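Superoxide dismutase [Fe] (Aquifex pyrophilus, PDB 1COJ) catalyses the dismutation of superoxide to hydrogen peroxide and molecular oxygen, using one iron ion per subunit. Local coordinates at residues E25-A30 with V79-Y84. Residues are numbered along the deposited sequence; the frame is centred on the assembly and turned at random.
Sequences EPHFEA and VLHELY. With FE (Fe (III) ion), chain B.
The two long helices of the alpha-hairpin domain supply half of the protein ligands of the iron site in this Fe/Mn superoxide dismutase fold: His27 on helix 21-47 and His81 on helix 63-86 reach across the gap between them to one iron ion. His27 NE2 lies 2.1 Å from the metal and His81 NE2 2.2 Å. His27 NE2 and His81 NE2 are 3.0 Å apart because both bind the iron; this is the spacing of adjacent ligands, not a hydrogen bond. The ring planes stand at 87°, an oblique pair set by the shared metal; His27 NE2 lies near the plane of the His81 ring, at its edge.

The coordination shell is completed by Asp163 and His167 from the C-terminal domain and by a water whose oxygen is 2.0 Å from the iron, so the metal joins the two domains. The rotation of the His81 ring is further fixed by ND1, which is hydrogen-bonded to Gly77 O one helical turn earlier.

Tyr84, three residues beyond His81 on the same helix, comes obliquely against the CE1 corner of the His27 ring, Tyr84 CE2 lying 3.7 Å from His27 CE1, with the planes inclined at 55°. With CG anti to the backbone N (chi1 172°), its phenol extends across the gap toward helix 21-47, where a second water, in the plane of the Tyr84 ring at its edge, is hydrogen-bonded to Tyr84 OH (3.1 Å); the hydroxyl's other partner is Tyr180 OH. The same water accepts the N-H of His27 ND1 at 2.9 Å.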
loop_
_atom_site.group_PDB
_atom_site.type_symbol
_atom_site.label_atom_id
_atom_site.label_comp_id
_atom_site.label_asym_id
_atom_site.label_seq_id
_atom_site.Cartn_x
_atom_site.Cartn_y
_atom_site.Cartn_z
ATOM N N GLU A 25 15.715 -22.699 9.318
ATOM C CA GLU A 25 17.003 -22.248 8.795
ATOM C C GLU A 25 16.979 -21.008 7.891
ATOM O O GLU A 25 17.542 -19.969 8.253
ATOM C CB GLU A 25 17.746 -23.414 8.122
ATOM C CG GLU A 25 19.213 -23.129 7.771
ATOM C CD GLU A 25 20.122 -22.979 8.993
ATOM O OE1 GLU A 25 21.297 -22.584 8.816
ATOM O OE2 GLU A 25 19.676 -23.264 10.126
ATOM N N PRO A 26 16.316 -21.082 6.722
ATOM C CA PRO A 26 16.294 -19.903 5.854
ATOM C C PRO A 26 15.536 -18.722 6.458
ATOM O O PRO A 26 15.898 -17.566 6.235
ATOM C CB PRO A 26 15.619 -20.425 4.585
ATOM C CG PRO A 26 14.690 -21.468 5.100
ATOM C CD PRO A 26 15.544 -22.185 6.120
ATOM N N HIS A 27 14.512 -19.014 7.248
ATOM C CA HIS A 27 13.708 -17.966 7.867
ATOM C C HIS A 27 14.548 -17.118 8.818
ATOM O O HIS A 27 14.500 -15.884 8.770
ATOM C CB HIS A 27 12.514 -18.574 8.612
ATOM C CG HIS A 27 11.400 -17.607 8.868
ATOM N ND1 HIS A 27 10.266 -17.908 9.594
ATOM C CD2 HIS A 27 11.248 -16.315 8.473
ATOM C CE1 HIS A 27 9.484 -16.819 9.615
ATOM N NE2 HIS A 27 10.037 -15.823 8.947
ATOM N N PHE A 28 15.349 -17.786 9.642
ATOM C CA PHE A 28 16.199 -17.110 10.614
ATOM C C PHE A 28 17.498 -16.573 10.017
ATOM O O PHE A 28 17.816 -15.393 10.161
ATOM C CB PHE A 28 16.526 -18.055 11.777
ATOM C CG PHE A 28 17.117 -17.364 12.971
ATOM C CD1 PHE A 28 16.296 -16.906 13.999
ATOM C CD2 PHE A 28 18.490 -17.156 13.063
ATOM C CE1 PHE A 28 16.835 -16.245 15.107
ATOM C CE2 PHE A 28 19.039 -16.497 14.163
ATOM C CZ PHE A 28 18.210 -16.040 15.188
ATOM N N GLU A 29 18.231 -17.443 9.331
ATOM C CA GLU A 29 19.515 -17.090 8.743
ATOM C C GLU A 29 19.495 -16.162 7.535
ATOM O O GLU A 29 20.408 -15.359 7.366
ATOM C CB GLU A 29 20.305 -18.358 8.401
ATOM C CG GLU A 29 20.571 -19.277 9.587
ATOM C CD GLU A 29 21.402 -18.625 10.682
ATOM O OE1 GLU A 29 22.205 -17.715 10.380
ATOM O OE2 GLU A 29 21.258 -19.036 11.850
ATOM N N ALA A 30 18.481 -16.271 6.684
ATOM C CA ALA A 30 18.425 -15.423 5.500
ATOM C C ALA A 30 17.498 -14.221 5.629
ATOM O O ALA A 30 17.931 -13.077 5.478
ATOM C CB ALA A 30 18.058 -16.245 4.270
ATOM N N VAL A 79 12.060 -6.517 14.532
ATOM C CA VAL A 79 11.264 -6.620 15.749
ATOM C C VAL A 79 10.234 -7.746 15.747
ATOM O O VAL A 79 10.189 -8.549 16.683
ATOM C CB VAL A 79 10.564 -5.273 16.065
ATOM C CG1 VAL A 79 9.600 -5.437 17.228
ATOM C CG2 VAL A 79 11.602 -4.207 16.405
ATOM N N LEU A 80 9.416 -7.806 14.702
ATOM C CA LEU A 80 8.381 -8.830 14.597
ATOM C C LEU A 80 8.972 -10.236 14.583
ATOM O O LEU A 80 8.429 -11.142 15.215
ATOM C CB LEU A 80 7.503 -8.575 13.369
ATOM C CG LEU A 80 6.235 -7.721 13.553
ATOM C CD1 LEU A 80 6.333 -6.758 14.719
ATOM C CD2 LEU A 80 5.925 -6.986 12.260
ATOM N N HIS A 81 10.095 -10.415 13.891
ATOM C CA HIS A 81 10.735 -11.726 13.851
ATOM C C HIS A 81 11.297 -12.117 15.212
ATOM O O HIS A 81 11.188 -13.274 15.621
ATOM C CB HIS A 81 11.817 -11.791 12.771
ATOM C CG HIS A 81 11.273 -12.053 11.401
ATOM N ND1 HIS A 81 10.947 -11.065 10.501
ATOM C CD2 HIS A 81 10.918 -13.220 10.807
ATOM C CE1 HIS A 81 10.409 -11.638 9.425
ATOM N NE2 HIS A 81 10.370 -12.945 9.563
ATOM N N GLU A 82 11.854 -11.150 15.935
ATOM C CA GLU A 82 12.397 -11.439 17.256
ATOM C C GLU A 82 11.294 -11.841 18.228
ATOM O O GLU A 82 11.491 -12.718 19.072
ATOM C CB GLU A 82 13.196 -10.251 17.784
ATOM C CG GLU A 82 14.456 -10.016 16.982
ATOM C CD GLU A 82 15.349 -8.938 17.555
ATOM O OE1 GLU A 82 16.493 -8.827 17.074
ATOM O OE2 GLU A 82 14.922 -8.199 18.468
ATOM N N LEU A 83 10.127 -11.220 18.090
ATOM C CA LEU A 83 8.982 -11.536 18.940
ATOM C C LEU A 83 8.416 -12.911 18.574
ATOM O O LEU A 83 7.927 -13.649 19.430
ATOM C CB LEU A 83 7.898 -10.465 18.783
ATOM C CG LEU A 83 8.202 -9.069 19.338
ATOM C CD1 LEU A 83 7.190 -8.068 18.817
ATOM C CD2 LEU A 83 8.184 -9.101 20.859
ATOM N N TYR A 84 8.506 -13.243 17.292
ATOM C CA TYR A 84 8.024 -14.514 16.764
ATOM C C TYR A 84 8.895 -15.695 17.215
ATOM O O TYR A 84 8.412 -16.613 17.880
ATOM C CB TYR A 84 7.969 -14.419 15.234
ATOM C CG TYR A 84 7.660 -15.700 14.493
ATOM C CD1 TYR A 84 6.366 -16.214 14.454
ATOM C CD2 TYR A 84 8.653 -16.362 13.775
ATOM C CE1 TYR A 84 6.066 -17.353 13.706
ATOM C CE2 TYR A 84 8.365 -17.502 13.026
ATOM C CZ TYR A 84 7.071 -17.987 12.989
ATOM O OH TYR A 84 6.769 -19.060 12.178
HETATM FE FE FE B . 9.087 -14.059 8.217
HETATM O O HOH W 1 8.886 -20.327 10.275
HETATM O O HOH W 2 8.001 -12.473 7.660
#